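Local coordinates for protein amine oxidase (Emericella nidulans, PDB 3PGB) that probably oxidises primary amines, as a copper amine oxidase that carries one topaquinone cofactor and a copper ion in each subunit, at residues I618-T628 and V690-H698; K469-S477 and M487-D495. All blocks are in the same frame, centred on the assembly; numbering follows the deposited sequence.

Interaction 1. Residues I618-T628 and V690-H698. With CU (copper (II) ion), chain D.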
loop_
_atom_site.group_PDB
_atom_site.type_symbol
_atom_site.label_atom_id
_atom_site.label_comp_id
_atom_site.label_asym_id
_atom_site.label_seq_id
_atom_site.Cartn_x
_atom_site.Cartn_y
_atom_site.Cartn_z
ATOM N N ILE A 618 -8.955 5.326 10.788
ATOM C CA ILE A 618 -8.923 5.468 9.342
ATOM C C ILE A 618 -7.492 5.828 8.962
ATOM O O ILE A 618 -6.932 6.794 9.479
ATOM C CB ILE A 618 -9.891 6.563 8.847
ATOM C CG1 ILE A 618 -11.322 6.250 9.291
ATOM C CG2 ILE A 618 -9.803 6.691 7.330
ATOM C CD1 ILE A 618 -12.334 7.306 8.916
ATOM N N LEU A 619 -6.891 5.044 8.076
ATOM C CA LEU A 619 -5.526 5.306 7.638
ATOM C C LEU A 619 -5.379 5.066 6.140
ATOM O O LEU A 619 -5.992 4.149 5.601
ATOM C CB LEU A 619 -4.530 4.433 8.411
ATOM C CG LEU A 619 -4.641 2.907 8.310
ATOM C CD1 LEU A 619 -3.329 2.270 8.711
ATOM C CD2 LEU A 619 -5.784 2.365 9.165
ATOM N N PRO A 620 -4.569 5.896 5.465
ATOM C CA PRO A 620 -4.281 5.674 4.054
ATOM C C PRO A 620 -3.291 4.526 3.881
ATOM O O PRO A 620 -2.083 4.740 3.884
ATOM C CB PRO A 620 -3.664 7.004 3.611
ATOM C CG PRO A 620 -3.003 7.520 4.830
ATOM C CD PRO A 620 -3.844 7.064 5.997
ATOM N N SER A 621 -3.808 3.317 3.730
ATOM C CA SER A 621 -2.964 2.132 3.622
ATOM C C SER A 621 -2.142 2.100 2.335
ATOM O O SER A 621 -0.980 1.685 2.351
ATOM C CB SER A 621 -3.813 0.862 3.723
ATOM O OG SER A 621 -4.106 0.589 5.083
ATOM N N ALA A 622 -2.751 2.535 1.237
ATOM C CA ALA A 622 -2.116 2.502 -0.075
ATOM C C ALA A 622 -1.765 3.889 -0.594
ATOM O O ALA A 622 -1.489 4.049 -1.785
ATOM C CB ALA A 622 -3.029 1.800 -1.066
ATOM N N GLY A 623 -1.775 4.892 0.282
ATOM C CA GLY A 623 -1.463 6.265 -0.127
ATOM C C GLY A 623 -2.624 6.963 -0.815
ATOM O O GLY A 623 -3.457 6.320 -1.453
ATOM N N THR A 624 -2.685 8.286 -0.672
ATOM C CA THR A 624 -3.782 9.090 -1.213
ATOM C C THR A 624 -3.286 10.484 -1.588
ATOM O O THR A 624 -2.129 10.828 -1.341
ATOM C CB THR A 624 -4.936 9.239 -0.187
ATOM O OG1 THR A 624 -4.476 9.959 0.962
ATOM C CG2 THR A 624 -5.463 7.877 0.260
ATOM N N ALA A 625 -4.167 11.282 -2.185
ATOM C CA ALA A 625 -3.825 12.645 -2.583
ATOM C C ALA A 625 -5.067 13.432 -2.953
ATOM O O ALA A 625 -5.961 12.908 -3.612
ATOM C CB ALA A 625 -2.853 12.630 -3.758
ATOM N N HIS A 626 -5.119 14.689 -2.526
ATOM C CA HIS A 626 -6.208 15.590 -2.917
ATOM C C HIS A 626 -5.759 16.516 -4.052
ATOM O O HIS A 626 -4.585 16.497 -4.449
ATOM C CB HIS A 626 -6.707 16.384 -1.713
ATOM C CG HIS A 626 -5.678 17.276 -1.099
ATOM N ND1 HIS A 626 -4.994 16.940 0.047
ATOM C CD2 HIS A 626 -5.236 18.505 -1.454
ATOM C CE1 HIS A 626 -4.163 17.916 0.365
ATOM N NE2 HIS A 626 -4.292 18.879 -0.528
ATOM N N LEU A 627 -6.693 17.316 -4.569
ATOM C CA LEU A 627 -6.444 18.165 -5.739
ATOM C C LEU A 627 -5.339 19.175 -5.463
ATOM O O LEU A 627 -5.368 19.877 -4.457
ATOM C CB LEU A 627 -7.732 18.880 -6.162
ATOM C CG LEU A 627 -7.694 19.860 -7.343
ATOM C CD1 LEU A 627 -7.261 19.188 -8.633
ATOM C CD2 LEU A 627 -9.065 20.508 -7.517
ATOM N N THR A 628 -4.357 19.223 -6.363
ATOM C CA THR A 628 -3.216 20.134 -6.255
ATOM C C THR A 628 -3.662 21.568 -6.468
ATOM O O THR A 628 -3.297 22.463 -5.702
ATOM C CB THR A 628 -2.146 19.814 -7.325
ATOM O OG1 THR A 628 -1.693 18.462 -7.174
ATOM C CG2 THR A 628 -0.951 20.770 -7.230
ATOM N N VAL A 690 -17.788 10.773 7.589
ATOM C CA VAL A 690 -16.420 11.002 7.161
ATOM C C VAL A 690 -16.370 10.879 5.642
ATOM O O VAL A 690 -16.726 9.848 5.088
ATOM C CB VAL A 690 -15.462 10.007 7.814
ATOM C CG1 VAL A 690 -14.021 10.303 7.402
ATOM C CG2 VAL A 690 -15.613 10.058 9.324
ATOM N N TRP A 691 -15.956 11.961 4.986
ATOM C CA TRP A 691 -15.800 12.006 3.537
ATOM C C TRP A 691 -14.312 11.858 3.202
ATOM O O TRP A 691 -13.506 12.699 3.585
ATOM C CB TRP A 691 -16.335 13.334 2.985
ATOM C CG TRP A 691 -17.729 13.668 3.421
ATOM C CD1 TRP A 691 -18.097 14.333 4.552
ATOM C CD2 TRP A 691 -18.944 13.359 2.730
ATOM N NE1 TRP A 691 -19.464 14.454 4.613
ATOM C CE2 TRP A 691 -20.007 13.864 3.505
ATOM C CE3 TRP A 691 -19.236 12.703 1.532
ATOM C CZ2 TRP A 691 -21.342 13.734 3.120
ATOM C CZ3 TRP A 691 -20.563 12.577 1.151
ATOM C CH2 TRP A 691 -21.598 13.092 1.942
ATOM N N LEU A 692 -13.958 10.791 2.491
ATOM C CA LEU A 692 -12.553 10.455 2.225
ATOM C C LEU A 692 -12.218 10.557 0.753
ATOM O O LEU A 692 -12.987 10.089 -0.091
ATOM C CB LEU A 692 -12.256 9.023 2.668
ATOM C CG LEU A 692 -12.462 8.704 4.139
ATOM C CD1 LEU A 692 -12.341 7.208 4.339
ATOM C CD2 LEU A 692 -11.464 9.475 5.006
ATOM N N ASN A 693 -11.065 11.150 0.447
ATOM C CA ASN A 693 -10.539 11.146 -0.913
ATOM C C ASN A 693 -9.460 10.086 -1.104
ATOM O O ASN A 693 -8.483 10.035 -0.352
ATOM C CB ASN A 693 -9.976 12.518 -1.293
ATOM C CG ASN A 693 -11.055 13.513 -1.683
ATOM O OD1 ASN A 693 -12.076 13.144 -2.268
ATOM N ND2 ASN A 693 -10.828 14.782 -1.374
ATOM N N LEU A 694 -9.660 9.221 -2.092
ATOM C CA LEU A 694 -8.567 8.461 -2.660
ATOM C C LEU A 694 -8.114 9.266 -3.868
ATOM O O LEU A 694 -8.914 9.992 -4.460
ATOM C CB LEU A 694 -9.019 7.059 -3.069
ATOM C CG LEU A 694 -9.651 6.172 -1.989
ATOM C CD1 LEU A 694 -9.718 4.735 -2.482
ATOM C CD2 LEU A 694 -8.909 6.235 -0.680
ATOM N N GLY A 695 -6.839 9.172 -4.228
ATOM C CA GLY A 695 -6.336 9.943 -5.355
ATOM C C GLY A 695 -4.864 9.771 -5.668
ATOM O O GLY A 695 -4.123 9.181 -4.886
ATOM N N MET A 696 -4.456 10.303 -6.820
ATOM C CA MET A 696 -3.098 10.149 -7.347
ATOM C C MET A 696 -2.689 11.390 -8.123
ATOM O O MET A 696 -3.525 12.004 -8.783
ATOM C CB MET A 696 -3.050 8.998 -8.344
ATOM C CG MET A 696 -3.282 7.624 -7.779
ATOM S SD MET A 696 -4.317 6.643 -8.888
ATOM C CE MET A 696 -5.934 6.868 -8.133
ATOM N N HIS A 697 -1.404 11.737 -8.064
ATOM C CA HIS A 697 -0.832 12.709 -8.979
ATOM C C HIS A 697 -0.214 11.902 -10.107
ATOM O O HIS A 697 0.716 11.125 -9.880
ATOM C CB HIS A 697 0.241 13.564 -8.302
ATOM C CG HIS A 697 -0.235 14.282 -7.080
ATOM N ND1 HIS A 697 -1.115 15.342 -7.131
ATOM C CD2 HIS A 697 0.058 14.099 -5.771
ATOM C CE1 HIS A 697 -1.350 15.774 -5.904
ATOM N NE2 HIS A 697 -0.646 15.040 -5.062
ATOM N N HIS A 698 -0.731 12.080 -11.318
ATOM C CA HIS A 698 -0.335 11.251 -12.445
ATOM C C HIS A 698 0.278 12.100 -13.549
ATOM O O HIS A 698 -0.426 12.846 -14.237
ATOM C CB HIS A 698 -1.541 10.462 -12.958
ATOM C CG HIS A 698 -1.189 9.351 -13.900
ATOM N ND1 HIS A 698 -2.136 8.685 -14.647
ATOM C CD2 HIS A 698 0.003 8.798 -14.226
ATOM C CE1 HIS A 698 -1.544 7.764 -15.386
ATOM N NE2 HIS A 698 -0.246 7.811 -15.149
HETATM CU CU CU D . -4.126 8.954 -14.557
HETATM O O HOH W 1 -5.065 7.783 -16.532
#

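Interaction 2. Residues K469-S477 and M487-D495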
loop_
_atom_site.group_PDB
_atom_site.type_symbol
_atom_site.label_atom_id
_atom_site.label_comp_id
_atom_site.label_asym_id
_atom_site.label_seq_id
_atom_site.Cartn_x
_atom_site.Cartn_y
_atom_site.Cartn_z
ATOM N N LYS A 469 -3.155 -17.725 8.784
ATOM C CA LYS A 469 -3.305 -17.339 7.387
ATOM C C LYS A 469 -4.078 -16.034 7.276
ATOM O O LYS A 469 -4.866 -15.702 8.156
ATOM C CB LYS A 469 -4.028 -18.427 6.587
ATOM C CG LYS A 469 -3.292 -19.760 6.505
ATOM C CD LYS A 469 -3.809 -20.627 5.345
ATOM C CE LYS A 469 -2.823 -20.703 4.178
ATOM N NZ LYS A 469 -2.391 -19.380 3.656
ATOM N N ASN A 470 -3.838 -15.300 6.195
ATOM C CA ASN A 470 -4.574 -14.073 5.899
ATOM C C ASN A 470 -5.559 -14.332 4.761
ATOM O O ASN A 470 -5.266 -14.078 3.582
ATOM C CB ASN A 470 -3.602 -12.941 5.534
ATOM C CG ASN A 470 -4.296 -11.613 5.302
ATOM O OD1 ASN A 470 -5.456 -11.428 5.654
ATOM N ND2 ASN A 470 -3.581 -10.678 4.703
ATOM N N VAL A 471 -6.727 -14.854 5.123
ATOM C CA VAL A 471 -7.797 -15.076 4.162
ATOM C C VAL A 471 -8.800 -13.934 4.277
ATOM O O VAL A 471 -9.344 -13.694 5.359
ATOM C CB VAL A 471 -8.497 -16.426 4.396
ATOM C CG1 VAL A 471 -9.559 -16.657 3.330
ATOM C CG2 VAL A 471 -7.478 -17.555 4.391
ATOM N N TYR A 472 -9.025 -13.228 3.170
ATOM C CA TYR A 472 -9.892 -12.052 3.161
ATOM C C TYR A 472 -10.930 -12.088 2.036
ATOM O O TYR A 472 -10.757 -12.802 1.047
ATOM C CB TYR A 472 -9.048 -10.774 3.075
ATOM C CG TYR A 472 -8.257 -10.601 1.797
ATOM C CD1 TYR A 472 -8.759 -9.858 0.736
ATOM C CD2 TYR A 472 -6.989 -11.155 1.661
ATOM C CE1 TYR A 472 -8.030 -9.697 -0.438
ATOM C CE2 TYR A 472 -6.257 -10.994 0.501
ATOM C CZ TYR A 472 -6.783 -10.266 -0.546
ATOM O OH TYR A 472 -6.046 -10.111 -1.693
ATOM N N PHE A 473 -11.995 -11.299 2.202
ATOM C CA PHE A 473 -13.108 -11.238 1.249
ATOM C C PHE A 473 -13.107 -9.925 0.463
ATOM O O PHE A 473 -12.853 -8.865 1.030
ATOM C CB PHE A 473 -14.423 -11.398 2.004
ATOM C CG PHE A 473 -15.627 -11.503 1.125
ATOM C CD1 PHE A 473 -15.981 -12.717 0.562
ATOM C CD2 PHE A 473 -16.425 -10.395 0.883
ATOM C CE1 PHE A 473 -17.103 -12.823 -0.249
ATOM C CE2 PHE A 473 -17.546 -10.489 0.075
ATOM C CZ PHE A 473 -17.888 -11.707 -0.492
ATOM N N THR A 474 -13.398 -10.009 -0.835
ATOM C CA THR A 474 -13.385 -8.847 -1.739
ATOM C C THR A 474 -14.678 -8.727 -2.534
ATOM O O THR A 474 -15.184 -9.717 -3.057
ATOM C CB THR A 474 -12.219 -8.931 -2.771
ATOM O OG1 THR A 474 -10.951 -8.848 -2.099
ATOM C CG2 THR A 474 -12.321 -7.813 -3.802
ATOM N N LEU A 475 -15.211 -7.513 -2.609
ATOM C CA LEU A 475 -16.316 -7.188 -3.508
ATOM C C LEU A 475 -15.755 -6.208 -4.507
ATOM O O LEU A 475 -15.184 -5.193 -4.107
ATOM C CB LEU A 475 -17.483 -6.545 -2.750
ATOM C CG LEU A 475 -18.603 -5.882 -3.578
ATOM C CD1 LEU A 475 -19.094 -6.779 -4.715
ATOM C CD2 LEU A 475 -19.772 -5.484 -2.688
ATOM N N ARG A 476 -15.904 -6.497 -5.796
ATOM C CA ARG A 476 -15.265 -5.668 -6.809
ATOM C C ARG A 476 -16.161 -5.283 -7.983
ATOM O O ARG A 476 -17.018 -6.047 -8.416
ATOM C CB ARG A 476 -14.013 -6.368 -7.320
ATOM C CG ARG A 476 -13.340 -5.700 -8.495
ATOM C CD ARG A 476 -12.024 -6.364 -8.789
ATOM N NE ARG A 476 -11.103 -6.299 -7.656
ATOM C CZ ARG A 476 -9.991 -7.021 -7.546
ATOM N NH1 ARG A 476 -9.642 -7.886 -8.498
ATOM N NH2 ARG A 476 -9.217 -6.884 -6.471
ATOM N N SER A 477 -15.927 -4.069 -8.474
ATOM C CA SER A 477 -16.559 -3.550 -9.674
ATOM C C SER A 477 -15.488 -2.858 -10.505
ATOM O O SER A 477 -14.482 -2.390 -9.967
ATOM C CB SER A 477 -17.655 -2.552 -9.313
ATOM O OG SER A 477 -18.147 -1.892 -10.474
ATOM N N MET A 487 -10.827 0.311 -11.335
ATOM C CA MET A 487 -11.175 -0.940 -10.666
ATOM C C MET A 487 -11.333 -0.662 -9.181
ATOM O O MET A 487 -10.364 -0.320 -8.513
ATOM C CB MET A 487 -10.093 -2.004 -10.906
ATOM C CG MET A 487 -10.290 -3.311 -10.121
ATOM S SD MET A 487 -8.957 -4.515 -10.373
ATOM C CE MET A 487 -9.544 -5.348 -11.854
ATOM N N PHE A 488 -12.556 -0.804 -8.676
ATOM C CA PHE A 488 -12.851 -0.562 -7.267
ATOM C C PHE A 488 -12.951 -1.875 -6.519
ATOM O O PHE A 488 -13.550 -2.820 -7.014
ATOM C CB PHE A 488 -14.170 0.183 -7.120
ATOM C CG PHE A 488 -14.167 1.531 -7.755
ATOM C CD1 PHE A 488 -14.705 1.717 -9.016
ATOM C CD2 PHE A 488 -13.614 2.620 -7.094
ATOM C CE1 PHE A 488 -14.699 2.963 -9.607
ATOM C CE2 PHE A 488 -13.604 3.874 -7.682
ATOM C CZ PHE A 488 -14.147 4.043 -8.941
ATOM N N SER A 489 -12.392 -1.921 -5.314
ATOM C CA SER A 489 -12.407 -3.136 -4.508
ATOM C C SER A 489 -12.718 -2.822 -3.044
ATOM O O SER A 489 -12.139 -1.899 -2.472
ATOM C CB SER A 489 -11.057 -3.847 -4.614
ATOM O OG SER A 489 -10.705 -4.094 -5.964
ATOM N N TYR A 490 -13.638 -3.584 -2.451
ATOM C CA TYR A 490 -13.927 -3.489 -1.023
ATOM C C TYR A 490 -13.440 -4.751 -0.336
ATOM O O TYR A 490 -13.927 -5.836 -0.621
ATOM C CB TYR A 490 -15.419 -3.293 -0.776
ATOM C CG TYR A 490 -15.882 -1.918 -1.171
ATOM C CD1 TYR A 490 -16.468 -1.685 -2.415
ATOM C CD2 TYR A 490 -15.699 -0.838 -0.317
ATOM C CE1 TYR A 490 -16.874 -0.416 -2.785
ATOM C CE2 TYR A 490 -16.104 0.432 -0.678
ATOM C CZ TYR A 490 -16.687 0.637 -1.912
ATOM O OH TYR A 490 -17.088 1.900 -2.255
ATOM N N ASN A 491 -12.477 -4.594 0.565
ATOM C CA ASN A 491 -11.837 -5.721 1.236
ATOM C C ASN A 491 -12.354 -5.878 2.657
ATOM O O ASN A 491 -12.610 -4.889 3.332
ATOM C CB ASN A 491 -10.323 -5.501 1.311
ATOM C CG ASN A 491 -9.662 -5.534 -0.040
ATOM O OD1 ASN A 491 -9.963 -6.398 -0.866
ATOM N ND2 ASN A 491 -8.747 -4.603 -0.277
ATOM N N PHE A 492 -12.464 -7.120 3.115
ATOM C CA PHE A 492 -12.789 -7.410 4.506
ATOM C C PHE A 492 -11.836 -8.473 5.028
ATOM O O PHE A 492 -11.656 -9.497 4.385
ATOM C CB PHE A 492 -14.230 -7.896 4.619
ATOM C CG PHE A 492 -15.226 -6.957 4.017
ATOM C CD1 PHE A 492 -15.523 -7.018 2.668
ATOM C CD2 PHE A 492 -15.852 -6.002 4.795
ATOM C CE1 PHE A 492 -16.429 -6.144 2.104
ATOM C CE2 PHE A 492 -16.768 -5.128 4.240
ATOM C CZ PHE A 492 -17.055 -5.200 2.892
ATOM N N HIS A 493 -11.248 -8.234 6.198
ATOM C CA HIS A 493 -10.223 -9.115 6.749
ATOM C C HIS A 493 -10.591 -9.687 8.109
ATOM O O HIS A 493 -11.455 -9.152 8.807
ATOM C CB HIS A 493 -8.918 -8.355 6.853
ATOM C CG HIS A 493 -8.401 -7.870 5.535
ATOM N ND1 HIS A 493 -8.874 -6.728 4.926
ATOM C CD2 HIS A 493 -7.455 -8.376 4.709
ATOM C CE1 HIS A 493 -8.240 -6.552 3.781
ATOM N NE2 HIS A 493 -7.376 -7.539 3.624
ATOM N N MET A 494 -9.917 -10.771 8.483
ATOM C CA MET A 494 -10.214 -11.487 9.724
ATOM C C MET A 494 -9.787 -10.746 10.991
ATOM O O MET A 494 -10.156 -11.155 12.084
ATOM C CB MET A 494 -9.582 -12.882 9.706
ATOM C CG MET A 494 -10.237 -13.842 8.722
ATOM S SD MET A 494 -11.982 -14.112 9.081
ATOM C CE MET A 494 -11.869 -15.112 10.570
ATOM N N ASP A 495 -9.024 -9.662 10.845
ATOM C CA ASP A 495 -8.717 -8.761 11.972
ATOM C C ASP A 495 -9.754 -7.636 12.124
ATOM O O ASP A 495 -9.634 -6.791 13.007
ATOM C CB ASP A 495 -7.309 -8.164 11.815
ATOM C CG ASP A 495 -7.168 -7.277 10.574
ATOM O OD1 ASP A 495 -6.166 -6.538 10.489
ATOM O OD2 ASP A 495 -8.048 -7.308 9.688
HETATM O O HOH W 2 -9.167 -6.641 -3.182
#

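Interaction 1. Residues I618-T628 and V690-H698
The His-697 ring meets three groups of 618-628, all at a slant: the methyl of Ala-625, the carbonyl O of His-626 and the hydroxyl of Thr-628. Ala-625 CB lies 3.5 Å from His-697 NE2, at one end of the ring, while Thr-628 OG1 sits 3.0 Å from His-697 CE1. The crossing belongs to the beta-sandwich catalytic domain of copper amine oxidases, where the loop after strand 613-619 passes over strand 686-698 near its end. No hydrogen bond joins the two segments; the polar ends of His-697 and Thr-628 bond to residues outside them. Asp-533 takes both His-697 ND1 and the Thr-628 hydroxyl, and the backbone O of Asn-594 of the second subunit accepts from His-697 NE2, tying the loop crossing to the dimer interface. At the crossing the backbones are in contact: Gly-695 CA makes a CH...O contact with Ala-625 O at 3.5 Å. Thr-624 turns its CG2 beside its own backbone N, which brings this methyl to 3.9 Å from Leu-694 CD2. Farther back, Ile-618 CD1 reaches Val-690 CG1 tip to tip, and Ile-618 CG2 faces the isopropyl end of Leu-692. One residue beyond His-697, His-698 ND1 binds copper at 2.0 Å, beside His-532 and His-534, with water 1 in the plane of the His-698 ring.

Interaction 2. Residues K469-S477 and M487-D495
Arg-476 and Ser-489 make one of two direct side-chain hydrogen-bonded links across this strand pair: Arg-476 NE donates to Ser-489 OG at 2.8 Å, the oxygen tilted 21° out of the guanidinium plane, and NH2 adds a weak second bond. NH1 donates to the backbone O of Asp-420 and to that of Asp-453 of the second subunit. Bent at chi3 (-60°), the arginine chain turns its head back over the neighbouring strand, where Met-487 SD lies over one guanidinium face, offset toward the rim. Two residues along, the Thr-474 hydroxyl donates to Asn-491 OD1 at 2.9 Å, nearly end-on to that carbonyl; OD1 also receives water 2, so two donors fix the amide oxygen. Six backbone bonds join Phe-473 with Phe-492, Leu-475 with Tyr-490, and Ser-477 with Phe-488, the hydrogen-bonded pairs. Their side chains share one face, on which Phe-492 CD1 lies at the edge of the Phe-473 ring, 3.9 Å from Phe-473 CD2. Trp-349 stacks on Phe-473, and Leu-366 touches Tyr-490 and Phe-492. Toward the other end, the Tyr-472 and His-493 rings lie side by side, planes 24° apart but barely overlapping. The whole is an antiparallel beta hairpin, strands 464-479 and 486-492, whose connection carries the topaquinone at position 484.

Both contacts lie in the copper amine oxidase catalytic domain, with centres about 19 Å apart and nearest atoms about 6 Å apart, so they do not touch. Interaction 2 closes first along the chain, as a local hairpin; interaction 1 follows and joins segments 62 residues apart. Strands bridge the gap: 486-492 pairs with 498-504, which pairs with 714-722, and this last strand also pairs with 613-619 of interaction 1. Strand 532-542, which pairs with 686-698, sends Phe-538 and Leu-536 to Phe-488. The topaquinone-bearing hairpin and the strand ending in copper ligand His-698 thus belong to one framework, and both contacts reach the second subunit.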